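Local coordinates for protein putative tryptophan halogenase (Xanthomonas campestris pv. campestris, PDB 6Y1W) that is a flavin-dependent halogenase, probably using reduced FAD and oxygen to halogenate an indole-type aromatic substrate that is not firmly established, at residues 267-271 with 272-276; 125-129 with 130-134; 116-120 with 121-125; 392-395 with 396-400; 460-463 with 464-467. One frame throughout, in Å; residues are numbered along the deposited sequence.

Contact 1 (267-271 with 272-276). With BUD ((2S,3S)-butane-2,3-diol), chain I; BUD ((2S,3S)-butane-2,3-diol), chain J.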
# COMPACT_ATOMS: atom_id res chain seq x y z
N ARG A 267 13.42 28.34 1.13
CA ARG A 267 14.28 29.11 0.23
C ARG A 267 15.72 28.67 0.44
O ARG A 267 16.32 28.99 1.48
CB ARG A 267 14.13 30.60 0.51
CG ARG A 267 15.09 31.45 -0.40
CD ARG A 267 14.92 32.95 -0.08
NE ARG A 267 13.66 33.40 -0.68
CZ ARG A 267 13.18 34.63 -0.52
NH1 ARG A 267 13.84 35.51 0.24
NH2 ARG A 267 12.05 34.97 -1.13
N ALA A 268 16.29 27.99 -0.56
CA ALA A 268 17.66 27.52 -0.44
C ALA A 268 18.65 28.68 -0.54
O ALA A 268 18.39 29.67 -1.22
CB ALA A 268 17.97 26.50 -1.54
N ASP A 269 19.77 28.55 0.17
CA ASP A 269 20.84 29.54 0.14
C ASP A 269 22.15 28.81 -0.18
O ASP A 269 22.13 27.82 -0.90
CB ASP A 269 20.90 30.30 1.48
CG ASP A 269 21.58 31.66 1.33
OD1 ASP A 269 20.95 32.58 0.76
OD2 ASP A 269 22.76 31.76 1.75
N ARG A 270 23.28 29.29 0.34
CA ARG A 270 24.58 28.73 -0.06
C ARG A 270 24.89 27.41 0.62
O ARG A 270 25.56 26.56 0.03
CB ARG A 270 25.71 29.71 0.29
CG ARG A 270 25.67 31.02 -0.47
CD ARG A 270 26.75 31.96 0.14
NE ARG A 270 28.07 31.32 0.16
CZ ARG A 270 28.86 31.19 -0.91
NH1 ARG A 270 28.50 31.66 -2.10
NH2 ARG A 270 30.03 30.57 -0.76
N ALA A 271 24.45 27.23 1.88
CA ALA A 271 24.82 26.06 2.68
C ALA A 271 23.66 25.68 3.61
O ALA A 271 23.86 25.16 4.73
CB ALA A 271 26.10 26.31 3.48
N GLY A 272 22.44 25.86 3.11
CA GLY A 272 21.26 25.55 3.90
C GLY A 272 20.05 26.18 3.24
O GLY A 272 20.08 26.50 2.05
N TRP A 273 18.99 26.34 4.03
CA TRP A 273 17.76 26.86 3.48
C TRP A 273 16.95 27.52 4.59
O TRP A 273 17.19 27.28 5.77
CB TRP A 273 16.96 25.75 2.79
CG TRP A 273 16.43 24.69 3.72
CD1 TRP A 273 17.10 23.60 4.15
CD2 TRP A 273 15.13 24.62 4.31
NE1 TRP A 273 16.32 22.86 5.03
CE2 TRP A 273 15.09 23.47 5.12
CE3 TRP A 273 13.98 25.43 4.23
CZ2 TRP A 273 13.95 23.10 5.85
CZ3 TRP A 273 12.86 25.07 4.95
CH2 TRP A 273 12.85 23.92 5.75
N MET A 274 15.97 28.34 4.19
CA MET A 274 15.20 29.12 5.16
C MET A 274 13.72 28.78 5.03
O MET A 274 13.20 28.68 3.92
CB MET A 274 15.38 30.62 4.91
CG MET A 274 16.74 31.16 5.38
SD MET A 274 17.00 32.78 4.56
CE MET A 274 17.53 32.38 2.89
N TRP A 275 13.03 28.64 6.17
CA TRP A 275 11.58 28.53 6.12
C TRP A 275 10.90 29.86 6.43
O TRP A 275 11.43 30.70 7.17
CB TRP A 275 11.04 27.48 7.11
CG TRP A 275 11.04 27.82 8.60
CD1 TRP A 275 10.09 28.58 9.30
CD2 TRP A 275 11.95 27.33 9.58
NE1 TRP A 275 10.41 28.59 10.65
CE2 TRP A 275 11.56 27.86 10.84
CE3 TRP A 275 13.10 26.53 9.52
CZ2 TRP A 275 12.23 27.56 12.02
CZ3 TRP A 275 13.78 26.25 10.69
CH2 TRP A 275 13.36 26.78 11.93
N ARG A 276 9.70 30.01 5.88
CA ARG A 276 8.81 31.13 6.21
C ARG A 276 7.41 30.57 6.29
O ARG A 276 6.95 29.94 5.33
CB ARG A 276 8.92 32.24 5.15
CG ARG A 276 8.26 33.53 5.63
CD ARG A 276 8.63 34.75 4.77
NE ARG A 276 8.01 35.97 5.32
CZ ARG A 276 6.78 36.38 5.03
NH1 ARG A 276 6.04 35.70 4.17
NH2 ARG A 276 6.29 37.51 5.58
C1 BUD I . 25.61 31.05 6.16
O1 BUD I . 25.82 31.13 3.81
C2 BUD I . 25.38 30.31 4.85
O2 BUD I . 23.58 29.72 3.40
C3 BUD I . 23.88 30.06 4.71
C4 BUD I . 23.48 28.88 5.60
C1 BUD J . 21.47 34.24 -3.78
O1 BUD J . 23.13 33.38 -2.21
C2 BUD J . 21.85 33.18 -2.74
O2 BUD J . 22.50 30.94 -2.52
C3 BUD J . 21.89 31.81 -3.41
C4 BUD J . 20.48 31.29 -3.68
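R267 and M274 face each other as an antiparallel hydrogen-bonded pair, and their side chains cross obliquely on one face of the sheet, with R267 CD 4.0 Å from M274 CE. Two backbone bonds lock the pair: R267 N to M274 O at 2.8 Å, nearly straight at 170°, and M274 N to R267 O, also 2.8 Å. Beyond them A268 and W273 form a non-hydrogen-bonded pair on the other face, where W273 CB lies 3.7 Å from A268 CA. The indole of W273 is thrown away from the first strand by a chi1 of 66°, which puts CG between the backbone N and the carbonyl carbon; its ring meets W97 and its NE1 bonds to E344. The guanidinium of R267 likewise leaves the pair, for a salt bridge with E95 and a bond to N306.

The connecting turn is tied by D269 N to G272 O at 2.8 Å, while the buried G272 N finds no partner. Here packing gives way to bound diol. One (2S,3S)-butane-2,3-diol bonds through O2 to D269 OD2 at 2.7 Å and accepts A271 N at 3.0 Å, with a weak bond from R270 N. R270 N also reaches D269 OD2 from above the carboxylate plane, 2.9 Å away. A second diol lies by the other carboxylate oxygen, D269 OD1. R270 itself points away, its side chain exposed. These features mark a tight beta hairpin of strands 263-268 and 272-278, whose turn lines two diol pockets.

Contact 2 (125-129 with 130-134)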
# COMPACT_ATOMS: atom_id res chain seq x y z
N LEU A 125 4.47 15.21 -20.70
CA LEU A 125 5.79 15.11 -21.33
C LEU A 125 5.68 15.07 -22.86
O LEU A 125 6.46 15.73 -23.56
CB LEU A 125 6.51 13.86 -20.81
CG LEU A 125 7.07 14.01 -19.38
CD1 LEU A 125 7.37 12.64 -18.72
CD2 LEU A 125 8.29 14.96 -19.33
N LYS A 126 4.73 14.29 -23.38
CA LYS A 126 4.51 14.28 -24.82
C LYS A 126 4.11 15.67 -25.28
O LYS A 126 4.63 16.18 -26.29
CB LYS A 126 3.42 13.27 -25.17
CG LYS A 126 2.88 13.34 -26.59
CD LYS A 126 3.71 12.59 -27.55
CE LYS A 126 3.00 12.54 -28.89
NZ LYS A 126 3.98 11.86 -29.77
N ALA A 127 3.22 16.32 -24.52
CA ALA A 127 2.77 17.65 -24.91
C ALA A 127 3.93 18.63 -24.89
O ALA A 127 4.01 19.51 -25.75
CB ALA A 127 1.64 18.13 -24.00
N HIS A 128 4.81 18.51 -23.90
CA HIS A 128 5.99 19.36 -23.86
C HIS A 128 6.89 19.12 -25.08
O HIS A 128 7.40 20.07 -25.69
CB HIS A 128 6.74 19.09 -22.55
CG HIS A 128 7.80 20.09 -22.24
ND1 HIS A 128 8.96 19.76 -21.58
CD2 HIS A 128 7.86 21.43 -22.47
CE1 HIS A 128 9.71 20.84 -21.44
NE2 HIS A 128 9.06 21.87 -21.96
N ALA A 129 7.10 17.85 -25.45
CA ALA A 129 7.91 17.57 -26.64
C ALA A 129 7.27 18.15 -27.89
O ALA A 129 7.98 18.52 -28.83
CB ALA A 129 8.14 16.06 -26.80
N ARG A 130 5.94 18.23 -27.94
CA ARG A 130 5.21 18.78 -29.08
C ARG A 130 4.96 20.28 -28.95
O ARG A 130 4.31 20.85 -29.83
CB ARG A 130 3.87 18.06 -29.28
CG ARG A 130 3.99 16.54 -29.55
CD ARG A 130 4.76 16.25 -30.85
NE ARG A 130 4.00 16.77 -31.98
CZ ARG A 130 4.34 16.63 -33.27
NH1 ARG A 130 5.45 15.97 -33.63
NH2 ARG A 130 3.55 17.15 -34.19
N GLY A 131 5.45 20.92 -27.89
CA GLY A 131 5.26 22.35 -27.71
C GLY A 131 3.84 22.78 -27.44
O GLY A 131 3.49 23.93 -27.71
N VAL A 132 3.00 21.90 -26.87
CA VAL A 132 1.64 22.29 -26.53
C VAL A 132 1.36 22.14 -25.03
O VAL A 132 0.21 22.06 -24.65
CB VAL A 132 0.60 21.52 -27.38
CG1 VAL A 132 0.82 21.80 -28.89
CG2 VAL A 132 0.61 19.99 -27.13
N ALA A 133 2.40 22.19 -24.19
CA ALA A 133 2.24 22.09 -22.73
C ALA A 133 2.53 23.45 -22.09
O ALA A 133 3.50 24.12 -22.46
CB ALA A 133 3.20 21.06 -22.12
N ARG A 134 1.70 23.83 -21.11
CA ARG A 134 2.01 24.92 -20.19
C ARG A 134 2.84 24.38 -19.04
O ARG A 134 3.14 23.19 -18.97
CB ARG A 134 0.73 25.57 -19.72
CG ARG A 134 -0.07 26.07 -20.92
CD ARG A 134 -1.28 26.76 -20.51
NE ARG A 134 -1.01 27.66 -19.39
CZ ARG A 134 -1.32 28.95 -19.41
NH1 ARG A 134 -1.90 29.48 -20.48
NH2 ARG A 134 -1.04 29.71 -18.36
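K126 and R130 lie side by side and point the same way from the end of helix 120-129, with K126 CE 4.2 Å from R130 CG. Their methylenes, not their charges, meet: K126 NZ and R130 NE stay 5.4 Å apart, and each has its own acid, D464 for the lysine and D468 for the arginine, which probably offsets the repulsion between the like charges. R130 is bent at both chi2 and chi3, and its CG rests 3.3 Å from K126 O, the carbonyl that also receives R130 N.

Round the helix from this polar pair, A127 presents its methyl to the returning chain. CB touches V132 CG2 at 3.8 Å, and the methyl of A133 approaches it just as closely. A133 points toward the helix, so that its CB also comes within 3.5 Å of H128 N. The isopropyl group of V132 is turned with CG1 beside its own backbone N (chi1 -59°), which leaves CG2 as the branch laid on A127.

The backbone reverses at G131, whose phi of 68° swings the chain back. V132 N bonds to A127 O at 2.8 Å, and G131 N bonds to H128 O from above the carbonyl plane. Paired bonds of this kind, a glycine with positive phi, and the apolar touch of V132 on A127 define a Schellman motif closing the C-terminal end of the helix.

Contact 3 (116-120 with 121-125). With MES (2-(N-morpholino)-ethanesulfonic acid), chain G.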
# COMPACT_ATOMS: atom_id res chain seq x y z
N TRP A 116 -5.57 4.82 -16.84
CA TRP A 116 -5.26 3.62 -16.04
C TRP A 116 -3.90 3.03 -16.38
O TRP A 116 -3.27 2.41 -15.52
CB TRP A 116 -6.35 2.55 -16.17
CG TRP A 116 -6.54 1.86 -17.51
CD1 TRP A 116 -7.55 2.08 -18.39
CD2 TRP A 116 -5.76 0.78 -18.06
NE1 TRP A 116 -7.43 1.24 -19.47
CE2 TRP A 116 -6.34 0.44 -19.30
CE3 TRP A 116 -4.62 0.08 -17.63
CZ2 TRP A 116 -5.83 -0.56 -20.11
CZ3 TRP A 116 -4.11 -0.92 -18.47
CH2 TRP A 116 -4.72 -1.22 -19.68
N SER A 117 -3.43 3.23 -17.62
CA SER A 117 -2.14 2.70 -18.03
C SER A 117 -0.98 3.66 -17.78
O SER A 117 0.17 3.24 -17.86
CB SER A 117 -2.16 2.35 -19.52
OG SER A 117 -2.18 3.53 -20.33
N ALA A 118 -1.25 4.95 -17.48
CA ALA A 118 -0.15 5.92 -17.43
C ALA A 118 -0.56 7.18 -16.70
O ALA A 118 -1.62 7.75 -17.00
CB ALA A 118 0.29 6.30 -18.85
N GLY A 119 0.30 7.65 -15.80
CA GLY A 119 -0.01 8.86 -15.07
C GLY A 119 0.01 10.08 -15.97
O GLY A 119 0.58 10.08 -17.07
N PHE A 120 -0.62 11.16 -15.47
CA PHE A 120 -0.77 12.39 -16.26
C PHE A 120 0.55 12.90 -16.83
O PHE A 120 0.58 13.48 -17.92
CB PHE A 120 -1.37 13.51 -15.38
CG PHE A 120 -1.39 14.86 -16.08
CD1 PHE A 120 -2.25 15.04 -17.14
CD2 PHE A 120 -0.59 15.93 -15.63
CE1 PHE A 120 -2.31 16.28 -17.81
CE2 PHE A 120 -0.63 17.17 -16.31
CZ PHE A 120 -1.49 17.33 -17.42
N GLN A 121 1.64 12.74 -16.09
CA GLN A 121 2.90 13.32 -16.51
C GLN A 121 3.36 12.78 -17.86
O GLN A 121 4.12 13.47 -18.54
CB GLN A 121 3.99 13.13 -15.45
CG GLN A 121 4.62 11.73 -15.37
CD GLN A 121 3.80 10.74 -14.55
OE1 GLN A 121 2.60 10.93 -14.30
NE2 GLN A 121 4.44 9.60 -14.21
N HIS A 122 2.93 11.57 -18.25
CA HIS A 122 3.32 11.05 -19.56
C HIS A 122 2.66 11.83 -20.68
O HIS A 122 3.32 12.15 -21.68
CB HIS A 122 3.00 9.55 -19.65
CG HIS A 122 3.81 8.75 -18.69
ND1 HIS A 122 5.14 8.48 -18.91
CD2 HIS A 122 3.52 8.27 -17.46
CE1 HIS A 122 5.63 7.83 -17.88
NE2 HIS A 122 4.67 7.68 -16.98
N PHE A 123 1.39 12.20 -20.50
CA PHE A 123 0.72 13.06 -21.47
C PHE A 123 1.34 14.45 -21.46
O PHE A 123 1.54 15.05 -22.52
CB PHE A 123 -0.78 13.11 -21.19
CG PHE A 123 -1.39 11.75 -21.25
CD1 PHE A 123 -1.78 11.20 -22.47
CD2 PHE A 123 -1.49 10.96 -20.10
CE1 PHE A 123 -2.29 9.92 -22.55
CE2 PHE A 123 -2.00 9.68 -20.16
CZ PHE A 123 -2.40 9.14 -21.38
N TRP A 124 1.68 14.96 -20.27
CA TRP A 124 2.30 16.28 -20.22
C TRP A 124 3.67 16.27 -20.91
O TRP A 124 3.99 17.22 -21.64
CB TRP A 124 2.42 16.75 -18.77
CG TRP A 124 2.97 18.12 -18.67
CD1 TRP A 124 2.25 19.29 -18.68
CD2 TRP A 124 4.35 18.50 -18.55
NE1 TRP A 124 3.10 20.37 -18.57
CE2 TRP A 124 4.39 19.92 -18.51
CE3 TRP A 124 5.55 17.80 -18.50
CZ2 TRP A 124 5.59 20.64 -18.39
CZ3 TRP A 124 6.73 18.51 -18.39
CH2 TRP A 124 6.75 19.92 -18.35
N LEU A 125 4.47 15.21 -20.70
CA LEU A 125 5.79 15.11 -21.33
C LEU A 125 5.68 15.07 -22.86
O LEU A 125 6.46 15.73 -23.56
CB LEU A 125 6.51 13.86 -20.81
CG LEU A 125 7.07 14.01 -19.38
CD1 LEU A 125 7.37 12.64 -18.72
CD2 LEU A 125 8.29 14.96 -19.33
O1 MES G . -1.75 5.34 -13.68
C2 MES G . -1.51 5.76 -12.32
C3 MES G . -0.51 4.86 -11.59
N4 MES G . 0.60 4.69 -12.51
C5 MES G . 0.38 4.16 -13.86
C6 MES G . -1.13 4.09 -14.03
C7 MES G . 1.93 5.15 -12.10
C8 MES G . 2.95 4.76 -13.17
S MES G . 3.24 6.14 -14.09
O1S MES G . 2.72 5.92 -15.45
O2S MES G . 4.69 6.37 -14.12
O3S MES G . 2.52 7.28 -13.47
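F120 CG stands anti to its backbone N (chi1 173°), which carries the phenyl ring along the helix until CE2 lies 3.9 Å from W124 CB. Q121 folds the other way: with CG between the backbone N and the carbonyl carbon (chi1 77°) and a further bend at chi2, its amide folds back beside G119, two residues earlier, with OE1 3.2 Å from G119 C. That fold leaves NE2 pointing to the sulfonate of a bound MES, where it donates to O3S at 3.1 Å while also reaching G430 O. H122 aims NE2 at O2S of the same sulfonate, and G119 N donates to O1S at 3.0 Å in an almost straight bond (170°). The anion, probably from the crystallisation liquor, is held by the side chains of Q121 and H122 and by the backbone N-H groups of G119 and V432, beside the first turn of a helix, whose dipole would probably help to hold it.

The turn itself is made by H122 N to G119 O and by W124 N to F120 O, both 3.0 Å. A118 packs from the loop, its CB 4.0 Å from H122 CD2, and its carbonyl oxygen meets the edge of the F123 ring in plane at CE2.

Helix 120-129 begins here, after the loop from strand 102-107. F120 packs on F474, L475 and I478 of helix 468-486, W124 meets F136 edge-to-face, and W116 O bonds to Q363 of the second subunit.

Contact 4 (392-395 with 396-400)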
# COMPACT_ATOMS: atom_id res chain seq x y z
N VAL A 392 13.75 13.43 1.51
CA VAL A 392 14.52 14.58 1.97
C VAL A 392 15.86 14.62 1.26
O VAL A 392 16.27 15.68 0.76
CB VAL A 392 14.66 14.51 3.50
CG1 VAL A 392 15.66 15.59 4.03
CG2 VAL A 392 13.27 14.63 4.17
N ILE A 393 16.51 13.46 1.12
CA ILE A 393 17.78 13.42 0.38
C ILE A 393 17.60 13.88 -1.05
O ILE A 393 18.45 14.61 -1.60
CB ILE A 393 18.37 12.00 0.42
CG1 ILE A 393 18.77 11.65 1.85
CG2 ILE A 393 19.64 11.93 -0.44
CD1 ILE A 393 19.08 10.15 2.05
N LEU A 394 16.49 13.48 -1.67
CA LEU A 394 16.21 13.91 -3.03
C LEU A 394 16.30 15.42 -3.20
O LEU A 394 16.84 15.91 -4.21
CB LEU A 394 14.81 13.41 -3.41
CG LEU A 394 14.24 13.97 -4.68
CD1 LEU A 394 15.06 13.57 -5.94
CD2 LEU A 394 12.81 13.51 -4.83
N HIS A 395 15.82 16.19 -2.22
CA HIS A 395 15.84 17.65 -2.36
C HIS A 395 17.26 18.19 -2.49
O HIS A 395 17.47 19.19 -3.19
CB HIS A 395 15.14 18.28 -1.15
CG HIS A 395 13.65 18.42 -1.33
ND1 HIS A 395 13.11 19.18 -2.35
CD2 HIS A 395 12.61 17.90 -0.64
CE1 HIS A 395 11.78 19.14 -2.27
NE2 HIS A 395 11.45 18.38 -1.23
N TYR A 396 18.23 17.58 -1.80
CA TYR A 396 19.61 18.05 -1.85
C TYR A 396 20.37 17.48 -3.03
O TYR A 396 21.25 18.16 -3.57
CB TYR A 396 20.34 17.68 -0.55
CG TYR A 396 19.93 18.54 0.61
CD1 TYR A 396 20.44 19.82 0.74
CD2 TYR A 396 19.04 18.08 1.58
CE1 TYR A 396 20.10 20.64 1.81
CE2 TYR A 396 18.68 18.92 2.66
CZ TYR A 396 19.23 20.18 2.76
OH TYR A 396 18.92 21.02 3.80
N HIS A 397 20.06 16.25 -3.44
CA HIS A 397 20.85 15.56 -4.47
C HIS A 397 20.44 15.95 -5.87
O HIS A 397 21.29 16.00 -6.77
CB HIS A 397 20.73 14.04 -4.31
CG HIS A 397 21.72 13.25 -5.13
ND1 HIS A 397 23.08 13.41 -4.98
CD2 HIS A 397 21.54 12.28 -6.06
CE1 HIS A 397 23.71 12.55 -5.78
NE2 HIS A 397 22.80 11.86 -6.45
N ALA A 398 19.15 16.19 -6.10
CA ALA A 398 18.65 16.56 -7.43
C ALA A 398 18.80 18.08 -7.57
O ALA A 398 17.93 18.85 -7.19
CB ALA A 398 17.21 16.11 -7.61
N THR A 399 19.95 18.53 -8.11
CA THR A 399 20.15 19.97 -8.22
C THR A 399 21.12 20.22 -9.36
O THR A 399 22.01 19.40 -9.62
CB THR A 399 20.70 20.62 -6.93
OG1 THR A 399 20.84 22.03 -7.17
CG2 THR A 399 22.07 20.02 -6.51
N ASP A 400 20.92 21.35 -10.05
CA ASP A 400 21.90 21.86 -11.01
C ASP A 400 23.00 22.69 -10.35
O ASP A 400 23.99 23.04 -11.02
CB ASP A 400 21.23 22.74 -12.08
CG ASP A 400 20.24 21.98 -12.94
OD1 ASP A 400 20.28 20.73 -13.00
OD2 ASP A 400 19.44 22.67 -13.58
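In the C-terminal turn of helix 371-397, L394 reaches forward over A398, the first residue to leave helical geometry. The leucine has CG anti to its backbone N (chi1 169°), and its CD1 touches A398 CB at 3.7 Å. The same methyl of A398 sits 3.4 Å from L394 O, the carbonyl that A398 N bonds to at 3.0 Å, so backbone and side chain of L394 both hold the residue that follows the helix.

One step earlier, H397 N donates to I393 O at 2.9 Å, approaching nearly along the C=O axis, and H397 CB lies 3.6 Å from that oxygen. Y396 N makes a weak bond to the same I393 O. The phenol ring of Y396 leans back along the helix, CD2 3.8 Å from V392 O, and extends its hydroxyl to E344. H395 turns out on its own side: NE2 bonds to E347, a residue predicted to bind L-tryptophan, and ND1 to Q452. With both nitrogens engaged and F94 stacked on the ring, the imidazole is fixed in rotation and probably helps to position E347.

Around this helix end, Y396 packs on helix 405-412 and meets W97 of strand 91-99 edge-to-face. L394 touches M423 of helix 417-429 as well as W445, V448 and M449 of helix 442-451, and M423 also covers A398.

Contact 5 (460-463 with 464-467)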
# COMPACT_ATOMS: atom_id res chain seq x y z
N HIS A 460 5.58 7.33 -21.52
CA HIS A 460 4.78 6.15 -21.84
C HIS A 460 4.27 6.26 -23.28
O HIS A 460 3.70 7.29 -23.66
CB HIS A 460 3.61 6.04 -20.86
CG HIS A 460 2.95 4.70 -20.86
ND1 HIS A 460 2.34 4.17 -21.97
CD2 HIS A 460 2.78 3.78 -19.86
CE1 HIS A 460 1.81 3.00 -21.68
NE2 HIS A 460 2.06 2.74 -20.41
N PRO A 461 4.47 5.23 -24.10
CA PRO A 461 4.00 5.31 -25.50
C PRO A 461 2.49 5.45 -25.68
O PRO A 461 2.04 5.79 -26.78
CB PRO A 461 4.53 4.01 -26.14
CG PRO A 461 4.81 3.11 -25.00
CD PRO A 461 5.16 3.96 -23.80
N VAL A 462 1.66 5.23 -24.65
CA VAL A 462 0.24 5.44 -24.87
C VAL A 462 -0.03 6.90 -25.24
O VAL A 462 -0.99 7.20 -25.95
CB VAL A 462 -0.58 5.00 -23.64
CG1 VAL A 462 -0.45 6.04 -22.52
CG2 VAL A 462 -2.03 4.81 -24.01
N ALA A 463 0.83 7.82 -24.79
CA ALA A 463 0.60 9.22 -25.14
C ALA A 463 0.91 9.46 -26.61
O ALA A 463 0.44 10.44 -27.19
CB ALA A 463 1.43 10.11 -24.23
N ASP A 464 1.65 8.56 -27.25
CA ASP A 464 1.95 8.81 -28.67
C ASP A 464 0.74 8.53 -29.56
O ASP A 464 0.79 8.83 -30.76
CB ASP A 464 3.14 7.96 -29.14
CG ASP A 464 4.44 8.35 -28.48
OD1 ASP A 464 4.74 9.57 -28.35
OD2 ASP A 464 5.19 7.44 -28.09
N LEU A 465 -0.34 8.00 -28.99
CA LEU A 465 -1.57 7.79 -29.73
C LEU A 465 -2.28 9.11 -30.00
O LEU A 465 -3.15 9.17 -30.88
CB LEU A 465 -2.51 6.87 -28.95
CG LEU A 465 -2.13 5.38 -28.89
CD1 LEU A 465 -3.06 4.66 -27.92
CD2 LEU A 465 -2.22 4.74 -30.25
N MET A 466 -1.99 10.16 -29.23
CA MET A 466 -2.71 11.42 -29.39
C MET A 466 -2.00 12.37 -30.34
O MET A 466 -0.83 12.69 -30.14
CB MET A 466 -2.92 12.08 -28.03
CG MET A 466 -3.79 11.22 -27.15
SD MET A 466 -3.74 11.91 -25.51
CE MET A 466 -5.09 13.00 -25.61
N GLY A 467 -2.75 12.88 -31.30
CA GLY A 467 -2.24 13.97 -32.10
C GLY A 467 -2.23 15.27 -31.32
O GLY A 467 -2.74 15.38 -30.20
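V462 lays its CG2 methyl across the isobutyl group of L465, 4.0 Å from CD1, three residues on in a tightly wound turn. This CG2 is the branch anti to the valine's backbone N, and L465 meets it over the carbonyl of V462, with L465 CB 3.4 Å from V462 O. On another side of the turn D464 folds back on the proline: OD2 stands 3.6 Å from P461 CA, and CB lies against P461 O. The carboxylate is shared, since OD1 takes K126 and H459 and OD2 takes Q367 of the second subunit.

Three backbone bonds in succession, each spanning three residues, wind the segment: D464 N to P461 O at 2.8 Å, L465 N to V462 O and M466 N to A463 O, the last two both 3.2 Å. Every donor lies well above the plane of its carbonyl, as in 3-10 turns. H460 braces the start. Its ND1 accepts V462 N at 3.0 Å, nearly in the ring plane and with an N-H...N angle of 168°, while NE2 bonds to L362 O of the second subunit. An imidazole that accepts at ND1 and meets a carbonyl at NE2 is probably neutral, with its hydrogen on NE2.

The segment forms part of the loop between helices 442-451 and 468-486, and G467 is the N-cap of the latter. V462, A463 and M466 cover F123 of helix 120-129, M466 also touches L471 and F474 of helix 468-486, and P461 packs on P366 of the second subunit.

How the contacts relate
Contacts 2, 3 and 5 cluster round helix 120-129: contact 3 starts it, contact 2 ends it, sharing L125, and contact 5 packs against its side. Contact 2 is a surface cap with charged residues, contact 3 is buried and binds a sulfonate, and contact 5 is partly buried; contacts 3 and 5 both reach the second subunit. Contacts 1 and 4 lie elsewhere, largely buried, their centres about 13 Å apart, and meet where W273 CD1 lies 3.2 Å from Y396 OH. E344 binds side chains from both. Sheet pairing governs contact 1, whereas local turns of helical type govern the other four; only contact 4 directly touches E347 of the predicted substrate site.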